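Local coordinates for sensor protein kinase WalK (Staphylococcus aureus, PDB 4YWZ), which is an essential sensor histidine kinase whose extracellular Cache-type domain probably detects a signal outside the cell that the kinase relays to the regulator WalR by phosphotransfer, at residues 47-50 and 51-55; 139-142 and 143-146. The protein carries 1 engineered substitution. All coordinates share one frame; numbering follows the deposited sequence.

Contact 1. Residues 47-50 and 51-55; sequences QNLL and SEYAN
Glu52 OE2 is approached by two groups: the side-chain amide of Asn48 and water 1. The direct bond, from Asn48 ND2 to Glu52 OE2, spans 3.0 Å but is weak, because its N-H points only partly at the oxygen (144°). Water 1 lies 2.6 Å from Glu52 OE2 and 2.9 Å from Asn48 OD1; it can donate to either oxygen, though other acceptors compete for its protons. The two flat groups do not stack; their planes stand 79° apart. With CG anti to the backbone N (chi1 172°), the Asn48 amide sits beside its own carbonyl carbon, on the side where the carboxylate of Glu52 reaches back over the preceding turn on an extended chain. The CG methylene of Glu52 passes close to the main chain on its way, with Glu52 CG 3.3 Å from Asn48 O.

Here helix 46-54 illustrates an i to i+4 side-chain pair on an alpha-helix of a Cache-type sensor domain, where it lies between the long helix 7-37 and strands 59-66 and 71-74. Backbone bonds of the same spacing run beneath the side chains: Ser51 N donates to Gln47 O at 2.9 Å, and Glu52 N, Tyr53 N and Ala54 N follow in turn. Leu49 and Tyr53 serve the face toward helix 7-37, both resting on Leu26. The tyrosine ring turns an edge to the backbone, with Tyr53 CD2 3.1 Å from Leu49 O, which lies near the ring plane, whereas the contact of Leu49 CD2 with Tyr53 CE2 is looser at 4.5 Å. Leu50 faces the sheet, packing on Ile62, Phe64 and Ala73. Gln47 gives its NE2 to Thr74 O, and Tyr53 also meets Ile150 of the second subunit.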
loop_
_atom_site.group_PDB
_atom_site.type_symbol
_atom_site.label_atom_id
_atom_site.label_comp_id
_atom_site.label_asym_id
_atom_site.label_seq_id
_atom_site.Cartn_x
_atom_site.Cartn_y
_atom_site.Cartn_z
ATOM N N GLN A 47 1.620 20.647 -12.922
ATOM C CA GLN A 47 0.349 20.403 -12.207
ATOM C C GLN A 47 -0.279 19.079 -12.555
ATOM O O GLN A 47 -0.714 18.335 -11.653
ATOM C CB GLN A 47 -0.628 21.544 -12.455
ATOM C CG GLN A 47 -1.978 21.315 -11.782
ATOM C CD GLN A 47 -1.888 21.579 -10.293
ATOM O OE1 GLN A 47 -1.583 22.690 -9.881
ATOM N NE2 GLN A 47 -2.124 20.550 -9.481
ATOM N N ASN A 48 -0.316 18.705 -13.841
ATOM C CA ASN A 48 -0.898 17.443 -14.203
ATOM C C ASN A 48 -0.107 16.291 -13.641
ATOM O O ASN A 48 -0.695 15.295 -13.197
ATOM C CB ASN A 48 -0.927 17.331 -15.749
ATOM C CG ASN A 48 -1.330 15.976 -16.226
ATOM O OD1 ASN A 48 -2.504 15.589 -16.090
ATOM N ND2 ASN A 48 -0.337 15.183 -16.726
ATOM N N LEU A 49 1.248 16.382 -13.651
ATOM C CA LEU A 49 1.995 15.274 -13.138
ATOM C C LEU A 49 1.668 15.127 -11.638
ATOM O O LEU A 49 1.570 14.003 -11.130
ATOM C CB LEU A 49 3.499 15.507 -13.374
ATOM C CG LEU A 49 3.924 15.164 -14.830
ATOM C CD1 LEU A 49 5.310 15.852 -14.973
ATOM C CD2 LEU A 49 3.981 13.725 -15.077
ATOM N N LEU A 50 1.676 16.250 -10.931
ATOM C CA LEU A 50 1.455 16.210 -9.526
ATOM C C LEU A 50 0.139 15.537 -9.236
ATOM O O LEU A 50 0.046 14.628 -8.409
ATOM C CB LEU A 50 1.387 17.576 -8.910
ATOM C CG LEU A 50 2.618 18.193 -8.298
ATOM C CD1 LEU A 50 4.033 17.767 -8.679
ATOM C CD2 LEU A 50 2.444 19.678 -7.973
ATOM N N SER A 51 -0.839 15.977 -9.946
ATOM C CA SER A 51 -2.217 15.410 -9.749
ATOM C C SER A 51 -2.381 13.936 -10.058
ATOM O O SER A 51 -3.110 13.237 -9.283
ATOM C CB SER A 51 -3.186 16.245 -10.584
ATOM O OG SER A 51 -3.349 17.490 -9.907
ATOM N N GLU A 52 -1.722 13.425 -11.108
ATOM C CA GLU A 52 -1.741 11.996 -11.433
ATOM C C GLU A 52 -1.187 11.199 -10.307
ATOM O O GLU A 52 -1.715 10.172 -9.902
ATOM C CB GLU A 52 -0.904 11.710 -12.646
ATOM C CG GLU A 52 -1.528 12.169 -13.947
ATOM C CD GLU A 52 -0.593 12.038 -15.147
ATOM O OE1 GLU A 52 0.584 11.637 -15.006
ATOM O OE2 GLU A 52 -1.085 12.282 -16.267
ATOM N N TYR A 53 -0.026 11.623 -9.786
ATOM C CA TYR A 53 0.587 10.942 -8.716
ATOM C C TYR A 53 -0.205 10.933 -7.373
ATOM O O TYR A 53 -0.112 9.908 -6.601
ATOM C CB TYR A 53 2.074 11.422 -8.537
ATOM C CG TYR A 53 3.009 10.820 -9.570
ATOM C CD1 TYR A 53 3.863 9.818 -9.232
ATOM C CD2 TYR A 53 3.038 11.274 -10.846
ATOM C CE1 TYR A 53 4.701 9.207 -10.174
ATOM C CE2 TYR A 53 3.852 10.666 -11.785
ATOM C CZ TYR A 53 4.702 9.693 -11.410
ATOM O OH TYR A 53 5.546 9.142 -12.350
ATOM N N ALA A 54 -0.871 12.044 -7.113
ATOM C CA ALA A 54 -1.543 12.225 -5.833
ATOM C C ALA A 54 -2.828 11.413 -5.809
ATOM O O ALA A 54 -3.416 11.251 -4.741
ATOM C CB ALA A 54 -1.840 13.683 -5.526
ATOM N N ASN A 55 -3.201 10.875 -6.944
ATOM C CA ASN A 55 -4.382 9.968 -6.961
ATOM C C ASN A 55 -4.157 8.719 -6.171
ATOM O O ASN A 55 -5.118 8.024 -5.822
ATOM C CB ASN A 55 -4.661 9.544 -8.401
ATOM C CG ASN A 55 -6.056 9.053 -8.576
ATOM O OD1 ASN A 55 -6.282 7.872 -8.880
ATOM N ND2 ASN A 55 -7.025 9.959 -8.353
HETATM O O HOH W 1 -3.612 12.986 -16.482
#

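Contact 2. Residues 139-142 and 143-146; sequences KIND and VYNQ
Ile140 and Tyr144 meet aslant, Ile140 CG2 lying 4.1 Å from Tyr144 CE2 one turn further on. This i to i+4 pair lies at the entry to helix 141-149, the C-terminal helix that follows strand 129-138 of the Cache-type sheet. Ile140 and Val143 turn to Phe15 of helix 7-37, and Ile140 also packs on Trp118 and Leu105. Arg116 makes a cation-pi contact with the Tyr144 ring.

Asn141 runs at about a right angle to Tyr144: Asn141 OD1 rests 3.6 Å from Tyr144 CB, and the amide plane is inclined 42° to the ring. Against Asn145 the amide is turned more steeply, the two planes being 67° apart.

In the backbone, Ile140 O receives Val143 N at 2.9 Å from well above its carbonyl plane and also a weak, longer bond from Tyr144 N. Regular i to i+4 bonds follow, Asn145 N to Asn141 O at 2.8 Å and then Gln146 N to Asp142 O. Asn145 has CG anti to its own carbonyl carbon (chi1 -75°), which carries the amide back toward the preceding turn; there water 2 accepts a bond from Asn145 ND2 at 2.6 Å and donates one to Asp142 OD1 at 2.5 Å.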
loop_
_atom_site.group_PDB
_atom_site.type_symbol
_atom_site.label_atom_id
_atom_site.label_comp_id
_atom_site.label_asym_id
_atom_site.label_seq_id
_atom_site.Cartn_x
_atom_site.Cartn_y
_atom_site.Cartn_z
ATOM N N LYS A 139 -0.145 9.180 3.913
ATOM C CA LYS A 139 -1.074 8.698 4.958
ATOM C C LYS A 139 -0.561 7.479 5.684
ATOM O O LYS A 139 -1.201 6.381 5.754
ATOM C CB LYS A 139 -2.403 8.430 4.294
ATOM C CG LYS A 139 -3.098 9.609 3.661
ATOM C CD LYS A 139 -4.372 9.217 2.990
ATOM C CE LYS A 139 -4.975 10.426 2.333
ATOM N NZ LYS A 139 -6.306 10.222 1.661
ATOM N N ILE A 140 0.574 7.611 6.344
ATOM C CA ILE A 140 1.182 6.517 7.084
ATOM C C ILE A 140 0.296 6.011 8.276
ATOM O O ILE A 140 0.535 4.886 8.741
ATOM C CB ILE A 140 2.600 6.859 7.562
ATOM C CG1 ILE A 140 3.436 5.628 7.758
ATOM C CG2 ILE A 140 2.594 7.779 8.770
ATOM C CD1 ILE A 140 4.901 5.900 7.765
ATOM N N ASN A 141 -0.659 6.855 8.697
ATOM C CA ASN A 141 -1.536 6.465 9.811
ATOM C C ASN A 141 -2.365 5.308 9.385
ATOM O O ASN A 141 -2.789 4.529 10.268
ATOM C CB ASN A 141 -2.436 7.558 10.309
ATOM C CG ASN A 141 -2.680 7.403 11.774
ATOM O OD1 ASN A 141 -1.803 6.955 12.476
ATOM N ND2 ASN A 141 -3.922 7.576 12.165
ATOM N N ASP A 142 -2.535 5.050 8.078
ATOM C CA ASP A 142 -3.243 3.861 7.699
ATOM C C ASP A 142 -2.519 2.586 8.136
ATOM O O ASP A 142 -3.218 1.596 8.450
ATOM C CB ASP A 142 -3.528 3.848 6.181
ATOM C CG ASP A 142 -4.647 4.873 5.683
ATOM O OD1 ASP A 142 -5.572 5.294 6.448
ATOM O OD2 ASP A 142 -4.615 5.061 4.428
ATOM N N VAL A 143 -1.152 2.552 8.176
ATOM C CA VAL A 143 -0.331 1.458 8.684
ATOM C C VAL A 143 -0.564 1.291 10.199
ATOM O O VAL A 143 -0.907 0.228 10.674
ATOM C CB VAL A 143 1.160 1.615 8.374
ATOM C CG1 VAL A 143 1.847 0.425 8.919
ATOM C CG2 VAL A 143 1.312 1.810 6.815
ATOM N N TYR A 144 -0.400 2.387 10.949
ATOM C CA TYR A 144 -0.633 2.335 12.395
ATOM C C TYR A 144 -2.014 1.902 12.756
ATOM O O TYR A 144 -2.198 1.073 13.680
ATOM C CB TYR A 144 -0.250 3.702 12.987
ATOM C CG TYR A 144 1.232 4.062 12.932
ATOM C CD1 TYR A 144 2.190 3.453 13.767
ATOM C CD2 TYR A 144 1.665 5.021 12.107
ATOM C CE1 TYR A 144 3.523 3.869 13.696
ATOM C CE2 TYR A 144 3.013 5.430 12.059
ATOM C CZ TYR A 144 3.897 4.864 12.852
ATOM O OH TYR A 144 5.194 5.276 12.746
ATOM N N ASN A 145 -2.999 2.371 12.015
ATOM C CA ASN A 145 -4.412 2.009 12.246
ATOM C C ASN A 145 -4.620 0.509 12.028
ATOM O O ASN A 145 -5.269 -0.172 12.795
ATOM C CB ASN A 145 -5.394 2.769 11.407
ATOM C CG ASN A 145 -5.621 4.238 11.861
ATOM O OD1 ASN A 145 -5.413 4.572 13.021
ATOM N ND2 ASN A 145 -5.963 5.065 10.925
ATOM N N GLN A 146 -4.028 -0.003 10.957
ATOM C CA GLN A 146 -4.197 -1.455 10.679
ATOM C C GLN A 146 -3.473 -2.289 11.737
ATOM O O GLN A 146 -3.992 -3.325 12.139
ATOM C CB GLN A 146 -3.796 -1.726 9.264
ATOM C CG GLN A 146 -3.990 -3.220 8.954
ATOM C CD GLN A 146 -5.411 -3.796 9.095
ATOM O OE1 GLN A 146 -6.417 -3.076 9.291
ATOM N NE2 GLN A 146 -5.474 -5.171 8.980
HETATM O O HOH W 2 -6.881 4.942 8.505
#

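From the N terminus the chain first runs through the long helix 7-37, against which helices 46-54 and 141-149 both pack. Contact 1 then falls within helix 46-54, ahead of the five-stranded antiparallel sheet; contact 2 comes after strand 129-138, at the start of helix 141-149. Each lies within one continuous stretch, so neither closes a loop, and the two stand in series without nesting or crossing. The centres of contact 1 and contact 2 are 22 Å apart and the nearest atoms of contact 1 and contact 2 about 7 Å, with no touch inside one chain. The dimer joins them instead: Gln146 NE2 of the second subunit bonds to Glu52 O, and the reciprocal bond links Gln146 to Glu52 of that subunit.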